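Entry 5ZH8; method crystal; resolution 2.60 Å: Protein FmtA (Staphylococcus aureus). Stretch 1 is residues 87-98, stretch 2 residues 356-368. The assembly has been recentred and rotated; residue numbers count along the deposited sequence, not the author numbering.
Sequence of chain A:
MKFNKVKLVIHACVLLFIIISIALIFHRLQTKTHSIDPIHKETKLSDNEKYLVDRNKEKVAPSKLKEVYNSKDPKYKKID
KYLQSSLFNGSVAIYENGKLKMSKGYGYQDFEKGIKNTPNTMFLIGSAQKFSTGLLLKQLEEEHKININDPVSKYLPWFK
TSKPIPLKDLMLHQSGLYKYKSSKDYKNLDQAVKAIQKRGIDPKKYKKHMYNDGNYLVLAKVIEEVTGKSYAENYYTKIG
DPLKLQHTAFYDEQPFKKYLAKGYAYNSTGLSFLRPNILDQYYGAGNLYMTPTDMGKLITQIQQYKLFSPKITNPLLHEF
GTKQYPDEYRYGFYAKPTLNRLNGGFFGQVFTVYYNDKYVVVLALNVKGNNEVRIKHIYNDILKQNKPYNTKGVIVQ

Stretch 1 (87-98) LFNGSVAIYENG
Stretch 2 (356-368) NDKYVVVLALNVK

An antiparallel β-pair satisfies its backbone polar groups in alternation, and the contact between residues 87-98 and 356-368 of FmtA is a clear example. Strands 90-96 and 359-365 run at 175°, in extended conformation, with Gly90 opposite Leu365, Val92 opposite Leu363, Ile94 opposite Val361 and Glu96 opposite Tyr359.

Between these lie the hydrogen-bonded pairs, each closing a two-bond ring. Ser91 N donates to Ala364 O (2.8 Å) and Ala364 N to Ser91 O (2.8 Å); Ala93 N reaches Val362 O at 2.9 Å, answered by Val362 N to Ala93 O at 2.8 Å; Tyr95 N to Val360 O and Val360 N to Tyr95 O are both 2.9 Å. Beyond the strands the ladder continues singly, with Asn97 N donating to Lys358 O (2.8 Å) and Asn366 N to Asn89 O (3.2 Å).

Asn89 (chi1 t) and Asn366 (chi1 p, 64°) add a side-chain bond, Asn89 ND2 to Asn366 OD1, 2.8 Å. At the other end, Asn356 OD1 (chi1 p) accepts from Lys358 N (2.8 Å) and Tyr359 N (2.9 Å), while Asn356 N donates to Tyr359 O (2.9 Å), fixing the turn that enters the strand.

Gly90, at phi/psi 162/-144, brings its CA to 3.1 Å from Ala364 O; a CB would clash with that oxygen.

Side chains alternate between faces. Val92 (p), Ile94 (m, t), Val361 (t) and Leu363 (t, p) share one, where Val92 CG2 meets Leu363 CD1 at 3.6 Å; Phe88 (t) extends this packing, its CE1 3.5 Å from Leu365 CD1. Small Ala93 and Ala364 share the other face with Tyr95 (m), Val360 and Val362 (both t). The alanines and valines carry no polar side-chain group to satisfy, so they suit the buried sheet; Tyr95 is buried too, but its OH is hydrogen-bonded elsewhere in the structure. At the more open end, Glu96 OE2 lies 4.2 Å from Lys358 NZ, too far for a salt bridge.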

# COMPACT_ATOMS: atom_id res chain seq x y z
N LEU A 87 15.01 4.04 -8.40
CA LEU A 87 13.85 4.38 -9.24
C LEU A 87 12.81 5.21 -8.50
O LEU A 87 11.62 5.11 -8.77
CB LEU A 87 13.21 3.11 -9.82
CG LEU A 87 14.17 2.13 -10.51
CD1 LEU A 87 13.46 0.83 -10.84
CD2 LEU A 87 14.77 2.77 -11.74
N PHE A 88 13.27 6.02 -7.56
CA PHE A 88 12.42 6.91 -6.76
C PHE A 88 11.62 7.82 -7.69
O PHE A 88 12.19 8.43 -8.59
CB PHE A 88 13.31 7.74 -5.84
CG PHE A 88 12.57 8.73 -4.99
CD1 PHE A 88 11.66 8.31 -4.02
CD2 PHE A 88 12.81 10.10 -5.13
CE1 PHE A 88 11.00 9.23 -3.22
CE2 PHE A 88 12.15 11.02 -4.33
CZ PHE A 88 11.24 10.59 -3.38
N ASN A 89 10.31 7.88 -7.48
CA ASN A 89 9.46 8.82 -8.21
C ASN A 89 8.81 9.80 -7.23
O ASN A 89 7.84 9.45 -6.55
CB ASN A 89 8.40 8.09 -9.02
CG ASN A 89 7.77 8.97 -10.08
OD1 ASN A 89 8.11 8.88 -11.26
ND2 ASN A 89 6.84 9.84 -9.67
N GLY A 90 9.36 11.00 -7.15
CA GLY A 90 8.87 12.03 -6.25
C GLY A 90 9.90 13.12 -6.05
O GLY A 90 10.63 13.45 -6.98
N SER A 91 9.99 13.66 -4.83
CA SER A 91 10.86 14.81 -4.55
C SER A 91 11.47 14.74 -3.16
O SER A 91 10.86 14.21 -2.23
CB SER A 91 10.08 16.11 -4.67
OG SER A 91 10.90 17.23 -4.34
N VAL A 92 12.66 15.30 -3.03
CA VAL A 92 13.38 15.33 -1.76
C VAL A 92 13.74 16.76 -1.40
O VAL A 92 13.95 17.60 -2.28
CB VAL A 92 14.65 14.45 -1.81
CG1 VAL A 92 15.71 15.04 -2.74
CG2 VAL A 92 15.21 14.25 -0.41
N ALA A 93 13.77 17.03 -0.10
CA ALA A 93 14.29 18.28 0.42
C ALA A 93 15.00 17.99 1.74
O ALA A 93 14.45 17.31 2.61
CB ALA A 93 13.17 19.29 0.62
N ILE A 94 16.21 18.51 1.88
CA ILE A 94 17.01 18.28 3.08
C ILE A 94 17.58 19.61 3.58
O ILE A 94 18.23 20.33 2.83
CB ILE A 94 18.16 17.29 2.83
CG1 ILE A 94 17.60 15.96 2.30
CG2 ILE A 94 18.97 17.08 4.10
CD1 ILE A 94 18.64 14.92 1.96
N TYR A 95 17.29 19.91 4.84
CA TYR A 95 17.82 21.10 5.50
C TYR A 95 18.91 20.70 6.48
O TYR A 95 18.75 19.73 7.24
CB TYR A 95 16.72 21.84 6.26
CG TYR A 95 15.78 22.61 5.38
CD1 TYR A 95 14.83 21.96 4.61
CD2 TYR A 95 15.84 24.01 5.32
CE1 TYR A 95 13.96 22.67 3.78
CE2 TYR A 95 14.97 24.72 4.50
CZ TYR A 95 14.03 24.05 3.74
OH TYR A 95 13.17 24.73 2.92
N GLU A 96 20.02 21.43 6.47
CA GLU A 96 21.12 21.19 7.39
C GLU A 96 21.39 22.46 8.19
O GLU A 96 21.70 23.51 7.62
CB GLU A 96 22.36 20.77 6.62
CG GLU A 96 23.47 20.20 7.47
CD GLU A 96 24.68 19.79 6.65
OE1 GLU A 96 24.53 19.54 5.44
OE2 GLU A 96 25.79 19.71 7.22
N ASN A 97 21.27 22.37 9.51
CA ASN A 97 21.36 23.53 10.38
C ASN A 97 20.56 24.72 9.83
O ASN A 97 21.05 25.84 9.78
CB ASN A 97 22.83 23.91 10.60
CG ASN A 97 23.60 22.84 11.36
OD1 ASN A 97 24.69 22.45 10.95
ND2 ASN A 97 23.05 22.36 12.47
N GLY A 98 19.33 24.44 9.40
CA GLY A 98 18.41 25.47 8.95
C GLY A 98 18.50 25.86 7.49
O GLY A 98 17.60 26.50 6.96
N ASN A 356 15.82 16.05 13.11
CA ASN A 356 16.38 16.34 14.42
C ASN A 356 16.88 17.80 14.43
O ASN A 356 16.40 18.61 13.63
CB ASN A 356 17.47 15.31 14.80
CG ASN A 356 18.66 15.32 13.87
OD1 ASN A 356 18.94 16.30 13.19
ND2 ASN A 356 19.39 14.21 13.86
N ASP A 357 17.82 18.15 15.30
CA ASP A 357 18.28 19.53 15.39
C ASP A 357 19.27 19.92 14.29
O ASP A 357 19.56 21.10 14.12
CB ASP A 357 18.86 19.83 16.77
CG ASP A 357 17.80 19.92 17.86
OD1 ASP A 357 16.59 19.74 17.57
OD2 ASP A 357 18.17 20.16 19.02
N LYS A 358 19.80 18.95 13.54
CA LYS A 358 20.71 19.23 12.44
C LYS A 358 20.04 19.08 11.07
O LYS A 358 20.12 19.97 10.23
CB LYS A 358 21.94 18.32 12.50
CG LYS A 358 23.08 18.79 11.61
CD LYS A 358 24.27 17.84 11.66
CE LYS A 358 25.38 18.27 10.72
NZ LYS A 358 26.43 17.21 10.58
N TYR A 359 19.39 17.94 10.85
CA TYR A 359 18.78 17.65 9.56
C TYR A 359 17.26 17.64 9.61
O TYR A 359 16.67 17.13 10.57
CB TYR A 359 19.26 16.28 9.05
CG TYR A 359 20.72 16.24 8.68
CD1 TYR A 359 21.18 16.85 7.53
CD2 TYR A 359 21.64 15.60 9.50
CE1 TYR A 359 22.52 16.82 7.19
CE2 TYR A 359 22.98 15.56 9.17
CZ TYR A 359 23.41 16.16 8.01
OH TYR A 359 24.75 16.13 7.68
N VAL A 360 16.63 18.20 8.58
CA VAL A 360 15.23 17.93 8.31
C VAL A 360 15.17 17.30 6.93
O VAL A 360 15.52 17.93 5.94
CB VAL A 360 14.35 19.20 8.34
CG1 VAL A 360 12.88 18.84 8.13
CG2 VAL A 360 14.54 19.96 9.65
N VAL A 361 14.73 16.04 6.89
CA VAL A 361 14.67 15.27 5.65
C VAL A 361 13.21 15.08 5.29
O VAL A 361 12.47 14.45 6.04
CB VAL A 361 15.35 13.90 5.80
CG1 VAL A 361 15.40 13.17 4.46
CG2 VAL A 361 16.75 14.05 6.38
N VAL A 362 12.80 15.63 4.15
CA VAL A 362 11.43 15.53 3.67
C VAL A 362 11.45 14.75 2.36
O VAL A 362 12.11 15.16 1.41
CB VAL A 362 10.80 16.92 3.41
CG1 VAL A 362 9.31 16.80 3.09
CG2 VAL A 362 11.04 17.85 4.59
N LEU A 363 10.73 13.63 2.33
CA LEU A 363 10.73 12.75 1.17
C LEU A 363 9.30 12.52 0.71
O LEU A 363 8.49 11.93 1.43
CB LEU A 363 11.41 11.43 1.50
CG LEU A 363 11.91 10.60 0.31
CD1 LEU A 363 13.04 11.34 -0.41
CD2 LEU A 363 12.36 9.21 0.74
N ALA A 364 8.99 12.99 -0.50
CA ALA A 364 7.64 12.90 -1.05
C ALA A 364 7.60 11.92 -2.22
O ALA A 364 8.39 12.02 -3.16
CB ALA A 364 7.18 14.28 -1.51
N LEU A 365 6.67 10.97 -2.15
CA LEU A 365 6.57 9.92 -3.14
C LEU A 365 5.16 9.90 -3.74
O LEU A 365 4.20 9.73 -3.01
CB LEU A 365 6.87 8.59 -2.44
CG LEU A 365 6.95 7.34 -3.30
CD1 LEU A 365 8.17 7.38 -4.22
CD2 LEU A 365 7.00 6.13 -2.38
N ASN A 366 5.06 10.08 -5.06
CA ASN A 366 3.75 10.09 -5.74
C ASN A 366 3.44 8.82 -6.56
O ASN A 366 2.40 8.74 -7.21
CB ASN A 366 3.57 11.35 -6.59
CG ASN A 366 4.56 11.45 -7.73
OD1 ASN A 366 5.76 11.35 -7.53
ND2 ASN A 366 4.05 11.67 -8.94
N VAL A 367 4.34 7.83 -6.53
CA VAL A 367 3.99 6.47 -6.93
C VAL A 367 4.07 5.62 -5.66
O VAL A 367 5.12 5.52 -5.04
CB VAL A 367 4.94 5.90 -8.01
CG1 VAL A 367 4.48 4.52 -8.43
CG2 VAL A 367 5.00 6.83 -9.21
N LYS A 368 2.94 5.03 -5.28
CA LYS A 368 2.84 4.36 -3.99
C LYS A 368 3.89 3.27 -3.85
O LYS A 368 4.15 2.50 -4.78
CB LYS A 368 1.45 3.76 -3.81
CG LYS A 368 1.16 3.29 -2.40
CD LYS A 368 -0.29 2.82 -2.29
CE LYS A 368 -0.68 2.50 -0.86
NZ LYS A 368 0.25 1.51 -0.23